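Local coordinates for putative Type I topoisomerase (Deinococcus radiodurans, PDB 2F4Q), which probably relaxes supercoiled DNA as a type IB topoisomerase, breaking one strand and rejoining it without ATP, at residues Leu7-Tyr12 with Asp53-Pro58; Leu75-His80 with Tyr225-Ile230; Arg121-Leu126 with Trp202-Val207. All coordinates share one frame; numbering follows the deposited sequence.

Interaction 1. Residues Leu7-Tyr12 with Asp53-Pro58; sequences LLAEEY and DVYVSP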
# COMPACT_ATOMS: atom_id res chain seq x y z
N LEU A 7 5.39 -8.93 14.81
CA LEU A 7 4.26 -8.18 15.36
C LEU A 7 3.03 -9.08 15.54
O LEU A 7 2.33 -8.98 16.55
CB LEU A 7 3.93 -6.98 14.47
CG LEU A 7 2.96 -5.91 14.97
CD1 LEU A 7 3.56 -5.11 16.12
CD2 LEU A 7 2.58 -4.97 13.83
N LEU A 8 2.80 -9.95 14.56
CA LEU A 8 1.67 -10.89 14.60
C LEU A 8 1.93 -12.10 15.50
O LEU A 8 0.98 -12.75 15.95
CB LEU A 8 1.29 -11.35 13.19
CG LEU A 8 0.91 -10.30 12.13
CD1 LEU A 8 0.66 -10.95 10.78
CD2 LEU A 8 -0.29 -9.44 12.55
N ALA A 9 3.20 -12.40 15.77
CA ALA A 9 3.58 -13.54 16.62
C ALA A 9 3.14 -13.38 18.07
O ALA A 9 2.95 -14.38 18.78
CB ALA A 9 5.09 -13.78 16.55
N GLU A 10 2.97 -12.14 18.50
CA GLU A 10 2.50 -11.82 19.85
C GLU A 10 0.97 -11.92 19.94
O GLU A 10 0.39 -11.74 21.02
CB GLU A 10 2.96 -10.42 20.26
CG GLU A 10 4.48 -10.25 20.34
CD GLU A 10 4.94 -8.82 20.13
OE1 GLU A 10 6.10 -8.52 20.48
OE2 GLU A 10 4.16 -7.99 19.60
N GLU A 11 0.34 -12.22 18.81
CA GLU A 11 -1.12 -12.24 18.68
C GLU A 11 -1.63 -13.62 18.22
O GLU A 11 -2.66 -14.09 18.69
CB GLU A 11 -1.56 -11.15 17.70
CG GLU A 11 -3.06 -11.07 17.44
CD GLU A 11 -3.40 -10.37 16.13
OE1 GLU A 11 -2.50 -9.77 15.51
OE2 GLU A 11 -4.58 -10.43 15.72
N TYR A 12 -0.89 -14.24 17.31
CA TYR A 12 -1.32 -15.46 16.63
C TYR A 12 -1.14 -16.73 17.46
O TYR A 12 -0.35 -16.76 18.42
CB TYR A 12 -0.60 -15.60 15.29
CG TYR A 12 -1.23 -14.82 14.15
CD1 TYR A 12 -1.73 -13.53 14.34
CD2 TYR A 12 -1.33 -15.38 12.87
CE1 TYR A 12 -2.32 -12.82 13.29
CE2 TYR A 12 -1.92 -14.68 11.82
CZ TYR A 12 -2.41 -13.40 12.04
OH TYR A 12 -2.98 -12.71 11.01
N ASP A 53 8.11 -23.14 13.27
CA ASP A 53 7.59 -21.94 13.94
C ASP A 53 6.34 -21.39 13.24
O ASP A 53 6.30 -20.23 12.82
CB ASP A 53 8.68 -20.87 14.09
CG ASP A 53 8.75 -20.29 15.50
OD1 ASP A 53 8.47 -21.02 16.48
OD2 ASP A 53 9.10 -19.10 15.63
N VAL A 54 5.34 -22.26 13.13
CA VAL A 54 4.11 -21.94 12.42
C VAL A 54 3.13 -21.20 13.33
O VAL A 54 2.76 -21.70 14.39
CB VAL A 54 3.44 -23.22 11.83
CG1 VAL A 54 2.08 -22.90 11.23
CG2 VAL A 54 4.35 -23.85 10.79
N TYR A 55 2.75 -20.00 12.90
CA TYR A 55 1.71 -19.24 13.57
C TYR A 55 0.47 -19.19 12.69
O TYR A 55 0.57 -18.99 11.48
CB TYR A 55 2.18 -17.82 13.90
CG TYR A 55 3.31 -17.76 14.90
CD1 TYR A 55 4.64 -17.94 14.51
CD2 TYR A 55 3.05 -17.52 16.25
CE1 TYR A 55 5.67 -17.89 15.43
CE2 TYR A 55 4.09 -17.47 17.18
CZ TYR A 55 5.39 -17.65 16.76
OH TYR A 55 6.43 -17.60 17.67
N VAL A 56 -0.68 -19.42 13.31
CA VAL A 56 -1.96 -19.45 12.61
C VAL A 56 -2.92 -18.48 13.30
O VAL A 56 -2.86 -18.29 14.52
CB VAL A 56 -2.57 -20.89 12.61
CG1 VAL A 56 -3.75 -20.97 11.65
CG2 VAL A 56 -1.52 -21.93 12.24
N SER A 57 -3.79 -17.86 12.51
CA SER A 57 -4.70 -16.83 13.00
C SER A 57 -5.82 -17.38 13.89
O SER A 57 -6.47 -18.37 13.53
CB SER A 57 -5.31 -16.06 11.83
OG SER A 57 -6.11 -14.99 12.30
N PRO A 58 -6.03 -16.74 15.05
CA PRO A 58 -7.19 -17.04 15.90
C PRO A 58 -8.46 -16.34 15.41
O PRO A 58 -9.57 -16.73 15.79
CB PRO A 58 -6.77 -16.48 17.27
CG PRO A 58 -5.82 -15.38 16.96
CD PRO A 58 -5.16 -15.71 15.64
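Tyr12 and Tyr55 meet at the base of their side chains, CB of Tyr12 lying 3.8 Å from CB of Tyr55, and from there each ring finds its own CH-pi partner. Ala9 CB sits over one face of the Tyr55 ring, 4.1 Å from its centroid and 20° off the normal. Ser57 CA does the same for the Tyr12 ring, at 4.0 Å from the centroid. The opposite face of Tyr12 is covered by Leu8 CB from its own segment, which sandwiches the phenol between the end of helix 4-9 and the chain leaving strand 54-56. This is the N-terminal antiparallel sheet: strand 54-56 runs between strands 13-15 and 64-69, and the helix lies against one side of it. Van der Waals contacts complete the join. With CG anti to its carbonyl carbon (chi1 -84°), the Tyr12 ring is laid along the backbone at Val56 and Ser57, Tyr12 CD2 coming within 3.5 Å of Ser57 N. Pro58 CD comes in obliquely on the Ser57 side, 4.0 Å from Tyr12 CA. No hydrogen bond crosses between the segments; the Tyr12 hydroxyl bonds to Leu64 O, in the neighbouring strand. A leucine in place of Tyr12 would probably leave Leu64 O without this partner and Ser57 CA without an aromatic face to rest on.

Interaction 2. Residues Leu75-His80 with Tyr225-Ile230; sequences LQYRYH and YLREVI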
# COMPACT_ATOMS: atom_id res chain seq x y z
N LEU A 75 10.03 -17.65 4.74
CA LEU A 75 8.64 -17.42 5.15
C LEU A 75 7.67 -17.92 4.09
O LEU A 75 7.87 -17.70 2.89
CB LEU A 75 8.38 -15.95 5.46
CG LEU A 75 8.74 -15.44 6.86
CD1 LEU A 75 8.78 -13.91 6.88
CD2 LEU A 75 7.77 -15.97 7.92
N GLN A 76 6.62 -18.59 4.55
CA GLN A 76 5.56 -19.07 3.68
C GLN A 76 4.22 -18.67 4.26
O GLN A 76 4.06 -18.62 5.49
CB GLN A 76 5.64 -20.59 3.50
CG GLN A 76 6.93 -21.08 2.84
CD GLN A 76 7.04 -20.71 1.37
OE1 GLN A 76 6.04 -20.43 0.71
NE2 GLN A 76 8.26 -20.72 0.85
N TYR A 77 3.26 -18.39 3.38
CA TYR A 77 1.98 -17.82 3.80
C TYR A 77 0.79 -18.58 3.26
O TYR A 77 0.84 -19.14 2.16
CB TYR A 77 1.88 -16.35 3.35
CG TYR A 77 3.09 -15.54 3.71
CD1 TYR A 77 3.22 -14.99 4.99
CD2 TYR A 77 4.12 -15.33 2.79
CE1 TYR A 77 4.34 -14.26 5.34
CE2 TYR A 77 5.24 -14.60 3.13
CZ TYR A 77 5.35 -14.06 4.40
OH TYR A 77 6.46 -13.33 4.73
N ARG A 78 -0.26 -18.60 4.06
CA ARG A 78 -1.56 -19.07 3.63
C ARG A 78 -2.53 -17.92 3.89
O ARG A 78 -2.56 -17.36 4.98
CB ARG A 78 -2.00 -20.33 4.39
CG ARG A 78 -1.08 -21.52 4.18
CD ARG A 78 -1.07 -22.00 2.73
NE ARG A 78 0.01 -22.95 2.49
CZ ARG A 78 0.25 -23.53 1.31
NH1 ARG A 78 -0.52 -23.27 0.26
NH2 ARG A 78 1.26 -24.38 1.19
N TYR A 79 -3.29 -17.57 2.86
CA TYR A 79 -4.19 -16.44 2.95
C TYR A 79 -5.64 -16.87 3.14
O TYR A 79 -5.99 -18.04 2.91
CB TYR A 79 -4.06 -15.55 1.71
CG TYR A 79 -2.67 -15.03 1.45
CD1 TYR A 79 -2.00 -15.33 0.26
CD2 TYR A 79 -2.00 -14.24 2.39
CE1 TYR A 79 -0.72 -14.86 0.02
CE2 TYR A 79 -0.72 -13.76 2.16
CZ TYR A 79 -0.09 -14.08 0.97
OH TYR A 79 1.18 -13.60 0.71
N HIS A 80 -6.47 -15.92 3.58
CA HIS A 80 -7.91 -16.08 3.59
C HIS A 80 -8.36 -16.54 2.20
O HIS A 80 -7.89 -16.00 1.20
CB HIS A 80 -8.58 -14.75 3.97
CG HIS A 80 -10.04 -14.88 4.31
ND1 HIS A 80 -10.51 -14.76 5.60
CD2 HIS A 80 -11.12 -15.14 3.54
CE1 HIS A 80 -11.82 -14.93 5.60
NE2 HIS A 80 -12.21 -15.16 4.36
N TYR A 225 9.58 -8.15 -1.19
CA TYR A 225 9.47 -7.39 0.06
C TYR A 225 8.01 -7.05 0.35
O TYR A 225 7.56 -7.15 1.49
CB TYR A 225 10.32 -6.12 0.01
CG TYR A 225 10.27 -5.27 1.26
CD1 TYR A 225 11.00 -5.62 2.40
CD2 TYR A 225 9.52 -4.10 1.29
CE1 TYR A 225 10.96 -4.84 3.55
CE2 TYR A 225 9.47 -3.31 2.44
CZ TYR A 225 10.20 -3.68 3.56
OH TYR A 225 10.14 -2.89 4.69
N LEU A 226 7.29 -6.64 -0.69
CA LEU A 226 5.86 -6.35 -0.58
C LEU A 226 5.06 -7.59 -0.18
O LEU A 226 4.13 -7.52 0.64
CB LEU A 226 5.34 -5.77 -1.90
CG LEU A 226 5.85 -4.38 -2.25
CD1 LEU A 226 5.20 -3.95 -3.55
CD2 LEU A 226 5.51 -3.40 -1.13
N ARG A 227 5.42 -8.75 -0.74
CA ARG A 227 4.77 -9.99 -0.33
C ARG A 227 4.84 -10.16 1.19
O ARG A 227 3.84 -10.47 1.83
CB ARG A 227 5.35 -11.20 -1.07
CG ARG A 227 4.78 -12.53 -0.62
CD ARG A 227 5.33 -13.67 -1.46
NE ARG A 227 5.17 -14.98 -0.81
CZ ARG A 227 6.11 -15.58 -0.08
NH1 ARG A 227 7.29 -15.00 0.13
NH2 ARG A 227 5.87 -16.78 0.45
N GLU A 228 6.02 -9.90 1.76
CA GLU A 228 6.22 -9.98 3.20
C GLU A 228 5.36 -8.97 3.96
O GLU A 228 4.62 -9.34 4.88
CB GLU A 228 7.69 -9.77 3.57
CG GLU A 228 7.94 -9.83 5.08
CD GLU A 228 9.37 -9.52 5.49
OE1 GLU A 228 10.29 -9.63 4.65
OE2 GLU A 228 9.58 -9.18 6.67
N VAL A 229 5.47 -7.70 3.58
CA VAL A 229 4.87 -6.61 4.37
C VAL A 229 3.38 -6.39 4.13
O VAL A 229 2.66 -6.02 5.07
CB VAL A 229 5.68 -5.28 4.28
CG1 VAL A 229 7.07 -5.46 4.86
CG2 VAL A 229 5.77 -4.76 2.84
N ILE A 230 2.90 -6.60 2.90
CA ILE A 230 1.48 -6.37 2.58
C ILE A 230 0.72 -7.56 1.98
O ILE A 230 -0.50 -7.48 1.82
CB ILE A 230 1.23 -5.11 1.68
CG1 ILE A 230 1.94 -5.23 0.32
CG2 ILE A 230 1.61 -3.83 2.43
CD1 ILE A 230 1.39 -4.30 -0.78
O HOH W 1 3.90 -18.75 0.66
O HOH W 2 5.29 -11.52 6.35
O HOH W 3 2.39 -12.56 2.84
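Arg227 lays one face of its guanidinium over the edge of the Tyr77 ring, with Tyr77 CE2 3.4 Å above the guanidinium plane and over its centre. The two planes are 74° apart, so the ring stands nearly upright on the flat cation. An extended chain from CG to NE, begun with CG anti to the backbone N (chi1 176°), carries the group from the helix to the strand. There Arg227 NH2 donates to Leu75 O at 3.3 Å, a long bond with an N-H...O angle of 157°. Water 1, in the guanidinium plane, accepts from the same NH2 at 2.8 Å, accepts also from Tyr77 N and donates to Gln76 OE1; the amide nitrogen of Gln76 is held by Asp70. Two further waters bridge tyrosine hydroxyls to helix carbonyls. Water 2 lies 2.7 Å from Tyr77 OH and donates to Glu228 O, while water 3 joins Tyr79 OH to Arg227 O and rests 3.1 Å above the centre of the Tyr77 ring. Beyond the guanidinium, direct packing is sparse: Tyr77 OH is 3.8 Å from Glu228 CG. The interface is thus largely polar and solvent-mediated; the axes of strand 75-79 and of helix segment 225-230 come no closer than 10.2 Å. The contact joins the edge of the N-terminal sheet, where outermost strand 75-79 pairs with strand 64-69, to a helix of the catalytic core, 219-230, which packs Tyr225 against helix 120-134 and Val229 and Ile230 against helix 91-113.

Interaction 3. Residues Arg121-Leu126 with Trp202-Val207; sequences RKVMAL and WLFQTV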
# COMPACT_ATOMS: atom_id res chain seq x y z
N ARG A 121 16.88 -3.95 2.78
CA ARG A 121 15.54 -3.77 3.36
C ARG A 121 15.17 -2.31 3.64
O ARG A 121 14.01 -1.92 3.53
CB ARG A 121 15.36 -4.60 4.63
CG ARG A 121 15.31 -6.11 4.41
CD ARG A 121 15.05 -6.86 5.72
NE ARG A 121 13.72 -6.56 6.26
CZ ARG A 121 12.65 -7.34 6.10
NH1 ARG A 121 12.75 -8.49 5.43
NH2 ARG A 121 11.49 -6.97 6.61
N LYS A 122 16.16 -1.50 4.01
CA LYS A 122 15.95 -0.07 4.22
C LYS A 122 15.59 0.64 2.91
O LYS A 122 14.69 1.48 2.89
CB LYS A 122 17.17 0.58 4.87
CG LYS A 122 17.01 2.07 5.18
CD LYS A 122 18.21 2.57 5.96
CE LYS A 122 18.15 4.07 6.17
NZ LYS A 122 19.38 4.55 6.88
N VAL A 123 16.30 0.30 1.84
CA VAL A 123 16.03 0.89 0.52
C VAL A 123 14.67 0.43 0.01
O VAL A 123 13.93 1.21 -0.57
CB VAL A 123 17.16 0.61 -0.52
CG1 VAL A 123 16.88 1.35 -1.84
CG2 VAL A 123 18.51 1.04 0.03
N MSE A 124 14.33 -0.83 0.26
CA MSE A 124 13.00 -1.32 -0.15
C MSE A 124 11.87 -0.72 0.68
O MSE A 124 10.78 -0.46 0.15
CB MSE A 124 12.96 -2.85 -0.16
CG MSE A 124 13.90 -3.41 -1.20
SE MSE A 124 13.77 -5.31 -1.44
CE MSE A 124 14.18 -5.84 0.36
N ALA A 125 12.13 -0.47 1.96
CA ALA A 125 11.16 0.22 2.82
C ALA A 125 10.91 1.64 2.32
O ALA A 125 9.77 2.09 2.25
CB ALA A 125 11.64 0.23 4.27
N LEU A 126 11.99 2.33 1.95
CA LEU A 126 11.90 3.66 1.35
C LEU A 126 11.06 3.64 0.07
O LEU A 126 10.18 4.49 -0.12
CB LEU A 126 13.31 4.18 1.04
CG LEU A 126 13.47 5.63 0.56
CD1 LEU A 126 13.25 6.59 1.71
CD2 LEU A 126 14.86 5.82 -0.02
N TRP A 202 21.78 4.83 -11.65
CA TRP A 202 20.59 4.29 -10.99
C TRP A 202 20.34 4.88 -9.61
O TRP A 202 21.28 5.12 -8.85
CB TRP A 202 20.63 2.76 -10.95
CG TRP A 202 20.82 2.20 -12.31
CD1 TRP A 202 21.96 1.66 -12.83
CD2 TRP A 202 19.85 2.18 -13.37
NE1 TRP A 202 21.76 1.28 -14.13
CE2 TRP A 202 20.48 1.59 -14.49
CE3 TRP A 202 18.52 2.60 -13.47
CZ2 TRP A 202 19.81 1.40 -15.71
CZ3 TRP A 202 17.85 2.42 -14.68
CH2 TRP A 202 18.51 1.82 -15.78
N LEU A 203 19.07 5.11 -9.30
CA LEU A 203 18.71 5.80 -8.07
C LEU A 203 18.66 4.87 -6.86
O LEU A 203 19.27 5.15 -5.82
CB LEU A 203 17.37 6.51 -8.23
CG LEU A 203 16.81 7.27 -7.02
CD1 LEU A 203 17.81 8.27 -6.44
CD2 LEU A 203 15.51 7.95 -7.43
N PHE A 204 17.90 3.79 -6.99
CA PHE A 204 17.67 2.90 -5.86
C PHE A 204 18.71 1.79 -5.81
O PHE A 204 18.63 0.79 -6.51
CB PHE A 204 16.24 2.38 -5.87
CG PHE A 204 15.23 3.46 -5.69
CD1 PHE A 204 14.47 3.91 -6.76
CD2 PHE A 204 15.05 4.07 -4.44
CE1 PHE A 204 13.53 4.92 -6.59
CE2 PHE A 204 14.11 5.09 -4.26
CZ PHE A 204 13.35 5.52 -5.34
N GLN A 205 19.70 2.04 -4.96
CA GLN A 205 20.84 1.14 -4.81
C GLN A 205 21.02 0.83 -3.34
O GLN A 205 20.67 1.63 -2.48
CB GLN A 205 22.11 1.81 -5.34
CG GLN A 205 22.13 1.98 -6.85
CD GLN A 205 23.39 2.66 -7.34
OE1 GLN A 205 23.56 3.87 -7.19
NE2 GLN A 205 24.28 1.87 -7.93
N THR A 206 21.56 -0.36 -3.08
CA THR A 206 21.99 -0.72 -1.74
C THR A 206 23.53 -0.82 -1.73
O THR A 206 24.14 -1.25 -2.71
CB THR A 206 21.33 -2.03 -1.24
OG1 THR A 206 21.83 -2.36 0.06
CG2 THR A 206 21.59 -3.20 -2.19
N VAL A 207 24.14 -0.40 -0.63
CA VAL A 207 25.60 -0.40 -0.51
C VAL A 207 26.03 -0.78 0.91
O VAL A 207 25.30 -0.52 1.87
CB VAL A 207 26.21 0.98 -0.95
CG1 VAL A 207 25.79 2.10 -0.00
CG2 VAL A 207 27.74 0.90 -1.09
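Val123 and Leu126, one turn apart on helix 120-134, both direct a methyl at the edge of the Phe204 ring, in a buried packing of the helix on strand 205-207 and the loop leading into it, within the catalytic core of the type IB topoisomerase fold. Val123 crosses the phenyl ring obliquely, and its CG1 lies near the ring plane, 4.2 Å from Phe204 CD2. Leu126 CD2 approaches the adjoining edge carbon, Phe204 CE2, at 4.4 Å. Phe204 has CG anti to its carbonyl carbon (chi1 -64°), which swings the ring's CD2-CE2 edge up against the helix. One face of the ring is covered by Leu203 CG, 4.0 Å above the plane. Further along helix 120-134, Met127 and Leu130 also touch Phe204, while Leu126 reaches Leu188 and Leu195 of helix 186-196.

The two branches of Val123 divide the work: CG1 faces the phenyl edge, whereas CG2 turns to the short strand 205-207, which pairs with strand 214-216. Val123 CG2 lies 4.4 Å from CB of Thr206, a residue whose hydroxyl is bonded to Leu118 O. Gln205 O is buried by this contact without a polar partner in the model, and Val123 CG2 lies 3.4 Å from it.

Overall arrangement
The three contacts form a path from the N-terminal sheet into the catalytic core. Interactions 1 and 2, with centres 13 Å apart, do not touch but use the same five-stranded antiparallel sheet, through strand 54-56 and outermost strand 75-79, with strand 64-69 between them. Interaction 2 links this sheet to helix 219-230. Its centre is 20 Å from that of interaction 3, yet the two meet directly: Glu228 OE1 forms a 2.8 Å salt bridge with Arg121 NH1, and Tyr225 packs on Ala125. Along the chain, interaction 1 closes first; both segments of interaction 3 then fall between 75-80 and 225-230, so interaction 2 brings sequence-distant parts of the enzyme together.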